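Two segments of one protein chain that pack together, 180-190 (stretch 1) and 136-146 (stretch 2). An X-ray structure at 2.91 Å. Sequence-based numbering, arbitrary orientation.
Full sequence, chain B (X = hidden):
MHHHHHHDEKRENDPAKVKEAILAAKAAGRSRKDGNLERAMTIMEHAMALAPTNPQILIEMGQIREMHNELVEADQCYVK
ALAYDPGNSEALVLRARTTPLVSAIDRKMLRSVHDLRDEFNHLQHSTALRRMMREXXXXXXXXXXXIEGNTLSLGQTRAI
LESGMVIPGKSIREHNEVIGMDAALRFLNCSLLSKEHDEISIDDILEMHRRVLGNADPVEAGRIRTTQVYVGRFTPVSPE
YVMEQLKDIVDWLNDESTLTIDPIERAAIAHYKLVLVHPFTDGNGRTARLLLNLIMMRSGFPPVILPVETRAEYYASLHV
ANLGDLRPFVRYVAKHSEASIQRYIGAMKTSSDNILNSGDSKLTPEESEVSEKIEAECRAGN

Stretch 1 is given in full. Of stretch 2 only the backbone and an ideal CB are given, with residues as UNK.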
# COMPACT_ATOMS: atom_id res chain seq x y z
N GLY B 180 4.65 6.07 4.34
CA GLY B 180 4.49 6.51 2.97
C GLY B 180 4.97 7.94 2.72
O GLY B 180 5.69 8.18 1.76
N MET B 181 4.57 8.88 3.58
CA MET B 181 5.00 10.26 3.41
C MET B 181 6.51 10.37 3.48
O MET B 181 7.13 11.03 2.64
CB MET B 181 4.39 11.18 4.45
CG MET B 181 3.36 12.18 3.91
SD MET B 181 3.84 13.23 2.50
CE MET B 181 5.47 13.75 3.01
N ASP B 182 7.10 9.71 4.47
CA ASP B 182 8.55 9.71 4.61
C ASP B 182 9.21 9.21 3.32
O ASP B 182 10.19 9.78 2.85
CB ASP B 182 8.95 8.84 5.81
CG ASP B 182 10.45 8.77 6.03
OD1 ASP B 182 11.05 9.81 6.40
OD2 ASP B 182 11.03 7.68 5.84
N ALA B 183 8.65 8.15 2.75
CA ALA B 183 9.14 7.61 1.48
C ALA B 183 9.10 8.67 0.38
O ALA B 183 10.10 8.91 -0.33
CB ALA B 183 8.32 6.40 1.07
N ALA B 184 7.94 9.30 0.22
CA ALA B 184 7.76 10.34 -0.79
C ALA B 184 8.77 11.47 -0.62
O ALA B 184 9.36 11.93 -1.59
CB ALA B 184 6.34 10.88 -0.73
N LEU B 185 8.96 11.91 0.61
CA LEU B 185 9.88 12.99 0.90
C LEU B 185 11.32 12.62 0.54
O LEU B 185 12.06 13.43 -0.05
CB LEU B 185 9.78 13.39 2.38
CG LEU B 185 10.50 14.68 2.79
CD1 LEU B 185 10.08 15.84 1.91
CD2 LEU B 185 10.20 14.99 4.23
N ARG B 186 11.73 11.41 0.90
CA ARG B 186 13.08 10.94 0.61
C ARG B 186 13.29 10.90 -0.90
O ARG B 186 14.34 11.28 -1.41
CB ARG B 186 13.36 9.57 1.25
CG ARG B 186 13.98 9.68 2.67
CD ARG B 186 14.34 8.34 3.33
NE ARG B 186 13.23 7.39 3.35
CZ ARG B 186 13.08 6.41 2.45
NH1 ARG B 186 13.97 6.27 1.48
NH2 ARG B 186 12.04 5.58 2.52
N PHE B 187 12.27 10.44 -1.61
CA PHE B 187 12.29 10.39 -3.07
C PHE B 187 12.47 11.78 -3.65
O PHE B 187 13.24 12.00 -4.59
CB PHE B 187 11.00 9.77 -3.59
CG PHE B 187 10.87 9.85 -5.05
CD1 PHE B 187 11.69 9.11 -5.88
CD2 PHE B 187 9.92 10.69 -5.63
CE1 PHE B 187 11.57 9.19 -7.26
CE2 PHE B 187 9.79 10.77 -7.01
CZ PHE B 187 10.61 10.01 -7.83
N LEU B 188 11.71 12.71 -3.09
CA LEU B 188 11.80 14.10 -3.49
C LEU B 188 13.23 14.59 -3.36
O LEU B 188 13.78 15.17 -4.30
CB LEU B 188 10.85 14.95 -2.63
CG LEU B 188 10.63 16.42 -2.96
CD1 LEU B 188 9.22 16.78 -2.58
CD2 LEU B 188 11.61 17.29 -2.21
N ASN B 189 13.87 14.31 -2.23
CA ASN B 189 15.22 14.82 -2.02
C ASN B 189 16.31 14.12 -2.83
O ASN B 189 17.29 14.74 -3.23
CB ASN B 189 15.58 14.76 -0.53
CG ASN B 189 14.96 15.89 0.26
OD1 ASN B 189 14.92 17.02 -0.21
ND2 ASN B 189 14.48 15.61 1.46
N CYS B 190 16.15 12.82 -3.06
CA CYS B 190 17.22 12.08 -3.70
C CYS B 190 16.99 11.76 -5.17
O CYS B 190 17.77 11.03 -5.78
CB CYS B 190 17.49 10.80 -2.90
SG CYS B 190 18.14 11.17 -1.24
N UNK B 136 14.35 17.14 10.51
CA UNK B 136 13.39 17.86 9.69
C UNK B 136 12.52 16.89 8.88
O UNK B 136 11.38 17.21 8.57
CB UNK B 136 14.12 18.83 8.76
N UNK B 137 13.02 15.69 8.61
CA UNK B 137 12.19 14.66 7.98
C UNK B 137 10.98 14.34 8.83
O UNK B 137 9.84 14.35 8.36
CB UNK B 137 13.00 13.39 7.73
N UNK B 138 11.24 14.04 10.10
CA UNK B 138 10.20 13.66 11.03
C UNK B 138 9.25 14.85 11.18
O UNK B 138 8.04 14.68 11.13
CB UNK B 138 10.79 13.23 12.38
N UNK B 139 9.83 16.04 11.32
CA UNK B 139 9.04 17.24 11.52
C UNK B 139 8.06 17.49 10.35
O UNK B 139 6.85 17.78 10.55
CB UNK B 139 9.97 18.44 11.70
N UNK B 140 8.59 17.38 9.14
CA UNK B 140 7.79 17.56 7.95
C UNK B 140 6.67 16.53 7.92
O UNK B 140 5.50 16.89 7.79
CB UNK B 140 8.66 17.46 6.69
N UNK B 141 7.02 15.25 8.06
CA UNK B 141 6.02 14.20 7.93
C UNK B 141 4.91 14.37 8.96
O UNK B 141 3.71 14.26 8.63
CB UNK B 141 6.67 12.82 8.08
N UNK B 142 5.31 14.65 10.20
CA UNK B 142 4.36 14.90 11.27
C UNK B 142 3.36 15.94 10.86
O UNK B 142 2.15 15.69 10.88
CB UNK B 142 5.08 15.34 12.55
N UNK B 143 3.86 17.12 10.51
CA UNK B 143 2.94 18.22 10.25
C UNK B 143 2.04 17.96 9.04
O UNK B 143 0.81 18.13 9.11
CB UNK B 143 3.73 19.51 10.04
N UNK B 144 2.63 17.50 7.94
CA UNK B 144 1.84 17.29 6.74
C UNK B 144 0.77 16.20 6.91
O UNK B 144 -0.27 16.28 6.26
CB UNK B 144 2.77 16.93 5.58
N UNK B 145 0.99 15.16 7.72
CA UNK B 145 -0.07 14.16 7.90
C UNK B 145 -1.08 14.57 8.99
O UNK B 145 -2.26 14.23 8.92
CB UNK B 145 0.55 12.81 8.25
N UNK B 146 -0.59 15.27 10.01
CA UNK B 146 -1.45 15.77 11.07
C UNK B 146 -2.49 16.72 10.47
O UNK B 146 -3.66 16.66 10.84
CB UNK B 146 -0.63 16.47 12.15

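Both stretches are helical, and their axes approach to 9.5 Å with an angle of 125° between their N-to-C directions. The backbone angles of stretch 2 are helical throughout, so glycine and proline have no special claim, and each position must be judged by where its CB points.

Position 136 directs its CB sideways, with nothing of stretch 1 within 5.5 Å; many residues would serve. It is Thr136, whose OG1 is hydrogen-bonded elsewhere in the structure.

Position 137 is more demanding. Its CB also points sideways, but lies 4.3 Å from Asp182 OD1 and 4.8 Å from Leu185 CD2, and beyond these the side chains of Arg186 and Asn189 continue along the helix. A lysine or arginine could answer the carboxylate, whereas a long residue with an apolar body and a polar tip could cover the leucine and the aliphatic part of the arginine and still reach the amide. The residue is Tyr137. The Tyr137 side chain sits as a knob among Asp182, Leu185, Arg186 and Asn189, with Tyr137 CE2 3.4 Å from Arg186 CG and Tyr137 CD2 4.0 Å from Leu185 CD2. At its tip, Tyr137 OH accepts a hydrogen bond from Asn189 ND2 at 2.9 Å. Asp182 has a partner within its own helix, its OD2 forming a salt bridge with Arg186 NE at 3.3 Å, in which the hydrogen bond is weak.

Positions 138 and 139 find no partner in stretch 1: the CB of 138 points away, and 139 is out of reach. Stretch 1 therefore sets little restriction on either; they are Phe138 and Leu139.

At 140 the CB points toward stretch 1 and lies 3.8 Å from Leu185 CD2, with the Met181 side chain also nearby. Apolar residues, aliphatic or aromatic, would suit. Tyr140 lays one ring face against Leu185 CD1, while Met181 CE approaches the ring edge, 3.4 Å from Tyr140 CE1.

The CA atoms of 141 and Met181 are 6.1 Å apart, so the backbones leave little room here. The CB, directed sideways, is 4.6 Å from Met181 CB, which favors a compact apolar residue such as alanine, valine or perhaps isoleucine. Val141 uses both branches: CG1 lies 3.9 Å from Met181 CB, and CG2 3.8 Å from Asp182 CA.

Positions 142 and 143 are out of reach; they are Tyr142 and His143.

At 144 the CB points toward stretch 1, 4.9 Å from Met181 CE. A small or medium side chain with a methyl to offer would fit. Thr144 places CG2 3.8 Å from Met181 CG, while its OG1 is hydrogen-bonded elsewhere in the structure.

Position 145 also points toward stretch 1, its CB 5.2 Å from Met181 CG; valine, leucine or isoleucine could bridge the gap. Val145 brings CG1 to 3.7 Å from Met181 CG, helping Tyr140, Val141 and Thr144 to form the hole that receives the methionine.

Position 146 is out of reach, and Ala146 makes no contact.

Stretch 2 136-146: TYFLYVYHTVA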
# COMPACT_ATOMS: atom_id res chain seq x y z
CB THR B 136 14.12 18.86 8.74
OG1 THR B 136 14.36 20.10 9.42
CG2 THR B 136 13.32 19.14 7.46
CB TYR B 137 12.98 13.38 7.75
CG TYR B 137 13.74 13.39 6.46
CD1 TYR B 137 14.93 14.10 6.34
CD2 TYR B 137 13.26 12.72 5.34
CE1 TYR B 137 15.63 14.12 5.15
CE2 TYR B 137 13.95 12.74 4.14
CZ TYR B 137 15.14 13.44 4.06
OH TYR B 137 15.84 13.47 2.88
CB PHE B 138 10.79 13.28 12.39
CG PHE B 138 11.98 12.39 12.29
CD1 PHE B 138 12.03 11.36 11.35
CD2 PHE B 138 13.10 12.61 13.08
CE1 PHE B 138 13.15 10.55 11.22
CE2 PHE B 138 14.23 11.80 12.97
CZ PHE B 138 14.25 10.77 12.03
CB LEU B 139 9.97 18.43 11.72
CG LEU B 139 9.45 19.55 12.62
CD1 LEU B 139 8.91 18.99 13.91
CD2 LEU B 139 10.55 20.57 12.88
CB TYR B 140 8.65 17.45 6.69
CG TYR B 140 7.86 17.74 5.43
CD1 TYR B 140 7.09 16.75 4.82
CD2 TYR B 140 7.82 19.02 4.88
CE1 TYR B 140 6.34 17.01 3.69
CE2 TYR B 140 7.09 19.29 3.74
CZ TYR B 140 6.34 18.28 3.15
OH TYR B 140 5.59 18.53 2.01
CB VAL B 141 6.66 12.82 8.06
CG1 VAL B 141 5.58 11.73 8.16
CG2 VAL B 141 7.60 12.57 6.88
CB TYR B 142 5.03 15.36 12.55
CG TYR B 142 4.00 15.90 13.51
CD1 TYR B 142 3.01 15.06 14.01
CD2 TYR B 142 4.02 17.21 13.94
CE1 TYR B 142 2.05 15.53 14.88
CE2 TYR B 142 3.07 17.69 14.83
CZ TYR B 142 2.08 16.84 15.29
OH TYR B 142 1.12 17.29 16.17
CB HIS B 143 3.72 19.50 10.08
CG HIS B 143 4.16 20.10 11.38
ND1 HIS B 143 3.28 20.65 12.28
CD2 HIS B 143 5.39 20.21 11.94
CE1 HIS B 143 3.94 21.08 13.34
NE2 HIS B 143 5.22 20.83 13.16
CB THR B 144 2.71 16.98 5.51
OG1 THR B 144 1.92 17.14 4.31
CG2 THR B 144 3.31 15.57 5.56
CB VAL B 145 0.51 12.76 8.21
CG1 VAL B 145 1.42 12.32 7.08
CG2 VAL B 145 1.22 12.74 9.55
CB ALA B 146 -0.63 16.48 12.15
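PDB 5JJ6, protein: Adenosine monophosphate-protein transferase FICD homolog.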